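Local coordinates for protein putative oxidoreductase (Bacteroides fragilis NCTC 9343, PDB 3FHL) that probably acts as a nucleotide-dependent oxidoreductase of the Gfo/Idh/MocA family, pairing an NAD-binding Rossmann domain with an alpha/beta domain whose sheet meets a second subunit, at residues Ala196-Leu201 with Ile215-His220; Glu148-Phe153 with Lys228-Ala233. All coordinates share one frame; numbering follows the deposited sequence. Where two conformers were deposited one is given.

Contact 1 (Ala196-Leu201 with Ile215-His220); sequences AVFADL and IIHLLH
Phe198 and His217 face each other at the middle of an antiparallel pair, and their backbones exchange two hydrogen bonds: His217 N gives to Phe198 O at 2.8 Å and Phe198 N to His217 O at 3.1 Å. The same double exchange joins Ala196 with Leu219 and Asp200 with Ile215, so six backbone bonds hold the hairpin strands at 173°. Between them, at the non-hydrogen-bonded pairs, Val197 CA and Ala199 CA turn their hydrogens to the oxygens of His217 and Ile215, the latter at 3.2 Å.

On the face carrying Phe198, the two rings run alongside each other and meet rim to rim: CD2 of Phe198 is 3.4 Å from CD2 of His217, with planes 24° apart. CG of His217 is anti to its carbonyl carbon (chi1 -64°). Both ring nitrogens are bonded: ND1 to Ile229 O on the next strand, and NE2 to NE2 of His217 in the second subunit. Phe198 stacks on its own counterpart there. Beside them Leu219 CD1 rests on Ala196 CB at 3.8 Å. Asp200 OD1 is paired with Lys228 NZ of the second subunit.

The other face is aliphatic: Ile216 CG1 sits 3.9 Å from Ala199 CB, and Val197 CG2 lies by Leu218 CD2 at 4.1 Å; helix 328-347 covers Ala199 and Leu218, while Thr176 of helix 175-178 touches Ile216. One face is therefore chemically suited to these helices, the other to the dimer partner. Since the NE2-to-NE2 bond needs one proton and each ND1 probably gives a hydrogen to Ile229 O, one His217 ring would be doubly protonated, the other neutral.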
loop_
_atom_site.group_PDB
_atom_site.type_symbol
_atom_site.label_atom_id
_atom_site.label_comp_id
_atom_site.label_asym_id
_atom_site.label_seq_id
_atom_site.Cartn_x
_atom_site.Cartn_y
_atom_site.Cartn_z
ATOM N N ALA C 196 18.718 -0.807 -0.313
ATOM C CA ALA C 196 18.234 -0.833 1.064
ATOM C C ALA C 196 16.833 -1.444 1.173
ATOM O O ALA C 196 16.133 -1.593 0.173
ATOM C CB ALA C 196 18.267 0.589 1.662
ATOM N N VAL C 197 16.442 -1.815 2.386
ATOM C CA VAL C 197 15.118 -2.405 2.636
ATOM C C VAL C 197 14.426 -1.715 3.822
ATOM O O VAL C 197 15.023 -1.542 4.881
ATOM C CB VAL C 197 15.211 -3.933 2.903
ATOM C CG1 VAL C 197 13.854 -4.514 3.395
ATOM C CG2 VAL C 197 15.673 -4.694 1.636
ATOM N N PHE C 198 13.174 -1.301 3.629
ATOM C CA PHE C 198 12.318 -0.978 4.750
ATOM C C PHE C 198 11.221 -2.033 4.824
ATOM O O PHE C 198 10.678 -2.439 3.796
ATOM C CB PHE C 198 11.716 0.433 4.615
ATOM C CG PHE C 198 10.516 0.662 5.525
ATOM C CD1 PHE C 198 10.692 1.143 6.819
ATOM C CD2 PHE C 198 9.225 0.355 5.099
ATOM C CE1 PHE C 198 9.594 1.338 7.664
ATOM C CE2 PHE C 198 8.128 0.539 5.937
ATOM C CZ PHE C 198 8.318 1.036 7.222
ATOM N N ALA C 199 10.905 -2.486 6.031
ATOM C CA ALA C 199 9.741 -3.349 6.226
ATOM C C ALA C 199 9.008 -3.039 7.517
ATOM O O ALA C 199 9.614 -2.667 8.516
ATOM C CB ALA C 199 10.152 -4.812 6.225
ATOM N N ASP C 200 7.695 -3.231 7.493
ATOM C CA ASP C 200 6.900 -3.179 8.699
ATOM C C ASP C 200 6.014 -4.407 8.681
ATOM O O ASP C 200 5.279 -4.644 7.717
ATOM C CB ASP C 200 6.070 -1.886 8.739
ATOM C CG ASP C 200 5.332 -1.686 10.075
ATOM O OD1 ASP C 200 5.606 -2.411 11.055
ATOM O OD2 ASP C 200 4.476 -0.780 10.145
ATOM N N LEU C 201 6.124 -5.205 9.738
ATOM C CA LEU C 201 5.353 -6.431 9.854
ATOM C C LEU C 201 4.362 -6.285 10.978
ATOM O O LEU C 201 4.516 -5.431 11.855
ATOM C CB LEU C 201 6.251 -7.645 10.137
ATOM C CG LEU C 201 7.565 -7.992 9.420
ATOM C CD1 LEU C 201 7.754 -9.486 9.518
ATOM C CD2 LEU C 201 7.693 -7.540 7.973
ATOM N N ILE C 215 4.538 -5.075 4.911
ATOM C CA ILE C 215 4.750 -4.156 3.815
ATOM C C ILE C 215 6.269 -3.978 3.683
ATOM O O ILE C 215 6.954 -3.782 4.679
ATOM C CB ILE C 215 4.000 -2.800 3.976
ATOM C CG1 ILE C 215 4.206 -1.930 2.732
ATOM C CG2 ILE C 215 4.398 -2.060 5.279
ATOM C CD1 ILE C 215 3.170 -0.862 2.551
ATOM N N ILE C 216 6.772 -4.083 2.456
ATOM C CA ILE C 216 8.205 -4.009 2.179
ATOM C C ILE C 216 8.466 -3.033 1.058
ATOM O O ILE C 216 7.820 -3.067 0.014
ATOM C CB ILE C 216 8.785 -5.405 1.818
ATOM C CG1 ILE C 216 8.613 -6.367 3.004
ATOM C CG2 ILE C 216 10.252 -5.288 1.386
ATOM C CD1 ILE C 216 8.812 -7.846 2.669
ATOM N N HIS C 217 9.442 -2.163 1.270
ATOM C CA HIS C 217 9.936 -1.320 0.207
ATOM C C HIS C 217 11.346 -1.745 -0.127
ATOM O O HIS C 217 12.196 -1.806 0.756
ATOM C CB HIS C 217 9.906 0.150 0.621
ATOM C CG HIS C 217 8.523 0.653 0.866
ATOM N ND1 HIS C 217 7.588 0.736 -0.140
ATOM C CD2 HIS C 217 7.895 1.033 2.002
ATOM C CE1 HIS C 217 6.447 1.174 0.361
ATOM N NE2 HIS C 217 6.610 1.368 1.658
ATOM N N LEU C 218 11.569 -2.048 -1.404
ATOM C CA LEU C 218 12.904 -2.369 -1.905
ATOM C C LEU C 218 13.407 -1.089 -2.531
ATOM O O LEU C 218 12.882 -0.622 -3.552
ATOM C CB LEU C 218 12.860 -3.525 -2.917
ATOM C CG LEU C 218 12.180 -4.817 -2.495
ATOM C CD1 LEU C 218 12.352 -5.858 -3.599
ATOM C CD2 LEU C 218 12.788 -5.327 -1.217
ATOM N N LEU C 219 14.401 -0.494 -1.882
ATOM C CA LEU C 219 14.810 0.867 -2.190
ATOM C C LEU C 219 15.985 0.840 -3.155
ATOM O O LEU C 219 16.997 0.203 -2.875
ATOM C CB LEU C 219 15.166 1.623 -0.890
ATOM C CG LEU C 219 14.109 1.549 0.235
ATOM C CD1 LEU C 219 14.672 1.878 1.617
ATOM C CD2 LEU C 219 12.915 2.429 -0.073
ATOM N N HIS C 220 15.810 1.521 -4.287
ATOM C CA HIS C 220 16.784 1.600 -5.385
ATOM C C HIS C 220 17.273 0.232 -5.914
ATOM O O HIS C 220 18.442 -0.134 -5.723
ATOM C CB HIS C 220 17.970 2.510 -5.013
ATOM C CG HIS C 220 17.567 3.855 -4.486
ATOM N ND1 HIS C 220 17.054 4.852 -5.291
ATOM C CD2 HIS C 220 17.599 4.365 -3.231
ATOM C CE1 HIS C 220 16.794 5.920 -4.557
ATOM N NE2 HIS C 220 17.112 5.649 -3.303
#

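Contact 2 (Glu148-Phe153 with Lys228-Ala233); sequences EYESTF and KITLKA
The ring of Tyr149 is met at its edge, near its own plane, by a methyl of the partner strand: Leu231 CD2 lies 4.0 Å from CE2. CG anti to the backbone N (chi1 173°) starts the ring out from the strand, and Phe191 joins it in an edge-to-face pair. Leu231 CD2 also reaches Ser151 CB at 3.9 Å. Further along this face Phe153 offers CB to Ala233 CB, while its ring turns off to a cation-pi contact with Arg243.

Five backbone bonds knit the parallel strands, Tyr149, Ser151 and Phe153 giving their N-H to Lys228, Thr230 and Lys232, and Tyr149 O and Ser151 O accepting from Thr230 and Lys232.

The opposite face is polar. Thr152 and Lys232 run side by side, OG1 of Thr152 3.6 Å from CB of Lys232. One water gives a hydrogen to Glu148 OE2 at 2.7 Å, bonds Thr230 OG1, and makes a weak bond to Lys228 O; another links Thr152 OG1 with Thr230 O, weakly at the carbonyl. Lys232 turns at its CG-CD bond (chi3 94°), which swings CE aside. Its NZ pairs with Glu148 and Glu150 of the second subunit as well as with Glu241 of its own chain, so three carboxylates gather at one ammonium group, which probably favours its charged form.

Strand 244-248 flanks 146-154 and strand 213-221 flanks 228-234, placing the pair inside the mixed sheet; helix 180-191 packs over the Tyr149 face through Leu183, Leu190 and Phe191, and the second subunit covers the Glu148 face.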
loop_
_atom_site.group_PDB
_atom_site.type_symbol
_atom_site.label_atom_id
_atom_site.label_comp_id
_atom_site.label_asym_id
_atom_site.label_seq_id
_atom_site.Cartn_x
_atom_site.Cartn_y
_atom_site.Cartn_z
ATOM N N GLU C 148 6.458 3.050 -10.892
ATOM C CA GLU C 148 6.023 2.415 -9.654
ATOM C C GLU C 148 5.501 1.004 -9.879
ATOM O O GLU C 148 4.801 0.753 -10.849
ATOM C CB GLU C 148 4.948 3.270 -8.947
ATOM C CG GLU C 148 4.446 2.655 -7.633
ATOM C CD GLU C 148 3.686 3.625 -6.733
ATOM O OE1 GLU C 148 2.971 4.509 -7.265
ATOM O OE2 GLU C 148 3.800 3.476 -5.490
ATOM N N TYR C 149 5.842 0.108 -8.954
ATOM C CA TYR C 149 5.474 -1.297 -9.022
ATOM C C TYR C 149 4.980 -1.691 -7.647
ATOM O O TYR C 149 5.724 -1.610 -6.659
ATOM C CB TYR C 149 6.732 -2.113 -9.367
ATOM C CG TYR C 149 6.615 -3.624 -9.327
ATOM C CD1 TYR C 149 6.175 -4.336 -10.452
ATOM C CD2 TYR C 149 6.993 -4.343 -8.190
ATOM C CE1 TYR C 149 6.115 -5.716 -10.439
ATOM C CE2 TYR C 149 6.929 -5.727 -8.155
ATOM C CZ TYR C 149 6.497 -6.410 -9.291
ATOM O OH TYR C 149 6.427 -7.774 -9.264
ATOM N N GLU C 150 3.727 -2.119 -7.592
ATOM C CA GLU C 150 3.119 -2.606 -6.360
ATOM C C GLU C 150 2.645 -4.015 -6.568
ATOM O O GLU C 150 1.956 -4.306 -7.551
ATOM C CB GLU C 150 1.927 -1.740 -5.968
ATOM C CG GLU C 150 2.316 -0.290 -5.664
ATOM C CD GLU C 150 1.143 0.660 -5.732
ATOM O OE1 GLU C 150 0.087 0.387 -5.119
ATOM O OE2 GLU C 150 1.284 1.693 -6.405
ATOM N N SER C 151 2.985 -4.888 -5.635
ATOM C CA SER C 151 2.622 -6.289 -5.758
ATOM C C SER C 151 2.130 -6.758 -4.391
ATOM O O SER C 151 2.841 -6.647 -3.398
ATOM C CB SER C 151 3.847 -7.093 -6.259
ATOM O OG SER C 151 3.674 -8.495 -6.130
ATOM N N THR C 152 0.907 -7.278 -4.339
ATOM C CA THR C 152 0.259 -7.602 -3.081
ATOM C C THR C 152 -0.489 -8.923 -3.129
ATOM O O THR C 152 -1.205 -9.173 -4.093
ATOM C CB THR C 152 -0.807 -6.512 -2.718
ATOM O OG1 THR C 152 -0.187 -5.229 -2.682
ATOM C CG2 THR C 152 -1.528 -6.800 -1.369
ATOM N N PHE C 153 -0.329 -9.756 -2.097
ATOM C CA PHE C 153 -1.248 -10.877 -1.870
ATOM C C PHE C 153 -2.276 -10.563 -0.782
ATOM O O PHE C 153 -1.988 -10.622 0.419
ATOM C CB PHE C 153 -0.504 -12.165 -1.498
ATOM C CG PHE C 153 0.001 -12.956 -2.671
ATOM C CD1 PHE C 153 -0.834 -13.259 -3.748
ATOM C CD2 PHE C 153 1.312 -13.438 -2.681
ATOM C CE1 PHE C 153 -0.363 -14.008 -4.824
ATOM C CE2 PHE C 153 1.791 -14.189 -3.758
ATOM C CZ PHE C 153 0.956 -14.471 -4.828
ATOM N N LYS C 228 9.708 2.930 -7.774
ATOM C CA LYS C 228 9.232 2.751 -6.420
ATOM C C LYS C 228 8.577 1.381 -6.276
ATOM O O LYS C 228 7.645 1.069 -7.015
ATOM C CB LYS C 228 8.257 3.887 -6.075
ATOM C CG LYS C 228 8.854 5.283 -6.274
ATOM C CD LYS C 228 9.969 5.561 -5.255
ATOM C CE LYS C 228 10.421 7.017 -5.315
ATOM N NZ LYS C 228 11.701 7.213 -4.593
ATOM N N ILE C 229 9.075 0.583 -5.328
ATOM C CA ILE C 229 8.620 -0.799 -5.131
ATOM C C ILE C 229 7.894 -0.996 -3.805
ATOM O O ILE C 229 8.429 -0.684 -2.748
ATOM C CB ILE C 229 9.805 -1.813 -5.191
ATOM C CG1 ILE C 229 10.407 -1.875 -6.595
ATOM C CG2 ILE C 229 9.366 -3.214 -4.738
ATOM C CD1 ILE C 229 11.420 -2.979 -6.768
ATOM N N THR C 230 6.672 -1.521 -3.864
ATOM C CA THR C 230 5.965 -1.923 -2.645
ATOM C C THR C 230 5.525 -3.370 -2.763
ATOM O O THR C 230 4.819 -3.732 -3.710
ATOM C CB THR C 230 4.698 -1.071 -2.381
ATOM O OG1 THR C 230 5.017 0.313 -2.461
ATOM C CG2 THR C 230 4.144 -1.345 -1.004
ATOM N N LEU C 231 5.919 -4.190 -1.793
ATOM C CA LEU C 231 5.448 -5.577 -1.700
ATOM C C LEU C 231 4.639 -5.757 -0.418
ATOM O O LEU C 231 5.066 -5.343 0.663
ATOM C CB LEU C 231 6.634 -6.559 -1.747
ATOM C CG LEU C 231 7.710 -6.263 -2.809
ATOM C CD1 LEU C 231 8.922 -7.155 -2.605
ATOM C CD2 LEU C 231 7.142 -6.466 -4.222
ATOM N N LYS C 232 3.468 -6.370 -0.532
ATOM C CA LYS C 232 2.551 -6.450 0.596
ATOM C C LYS C 232 1.815 -7.761 0.643
ATOM O O LYS C 232 1.516 -8.339 -0.396
ATOM C CB LYS C 232 1.468 -5.379 0.465
ATOM C CG LYS C 232 1.721 -4.081 1.138
ATOM C CD LYS C 232 0.484 -3.172 1.026
ATOM C CE LYS C 232 -0.424 -3.279 2.236
ATOM N NZ LYS C 232 -1.420 -2.142 2.224
ATOM N N ALA C 233 1.478 -8.196 1.852
ATOM C CA ALA C 233 0.485 -9.259 2.028
ATOM C C ALA C 233 -0.179 -9.131 3.377
ATOM O O ALA C 233 0.422 -8.614 4.313
ATOM C CB ALA C 233 1.104 -10.647 1.885
HETATM O O HOH W 1 5.580 1.528 -4.756
HETATM O O HOH W 2 2.157 -3.397 -2.555
#

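In the fold
Beyond the Rossmann domain, the chain enters the mixed sheet of the C-terminal alpha/beta domain with strand 146-154, whose partner comes more than 70 residues later. Helices 175-178 and 180-191 follow, then strand 194-202; the chain turns back along 213-221, and contact 1 closes this short hairpin. One more turn brings in 228-234, which settles beside 146-154 and closes contact 2, so contact 1 is nested inside the larger loop. Strands 213-221 and 228-234 are neighbours in the sheet, which makes the order 146-154, 228-234, 213-221, 194-202 continuous. The contact centres are about 10 Å apart, and both contacts reach the second subunit.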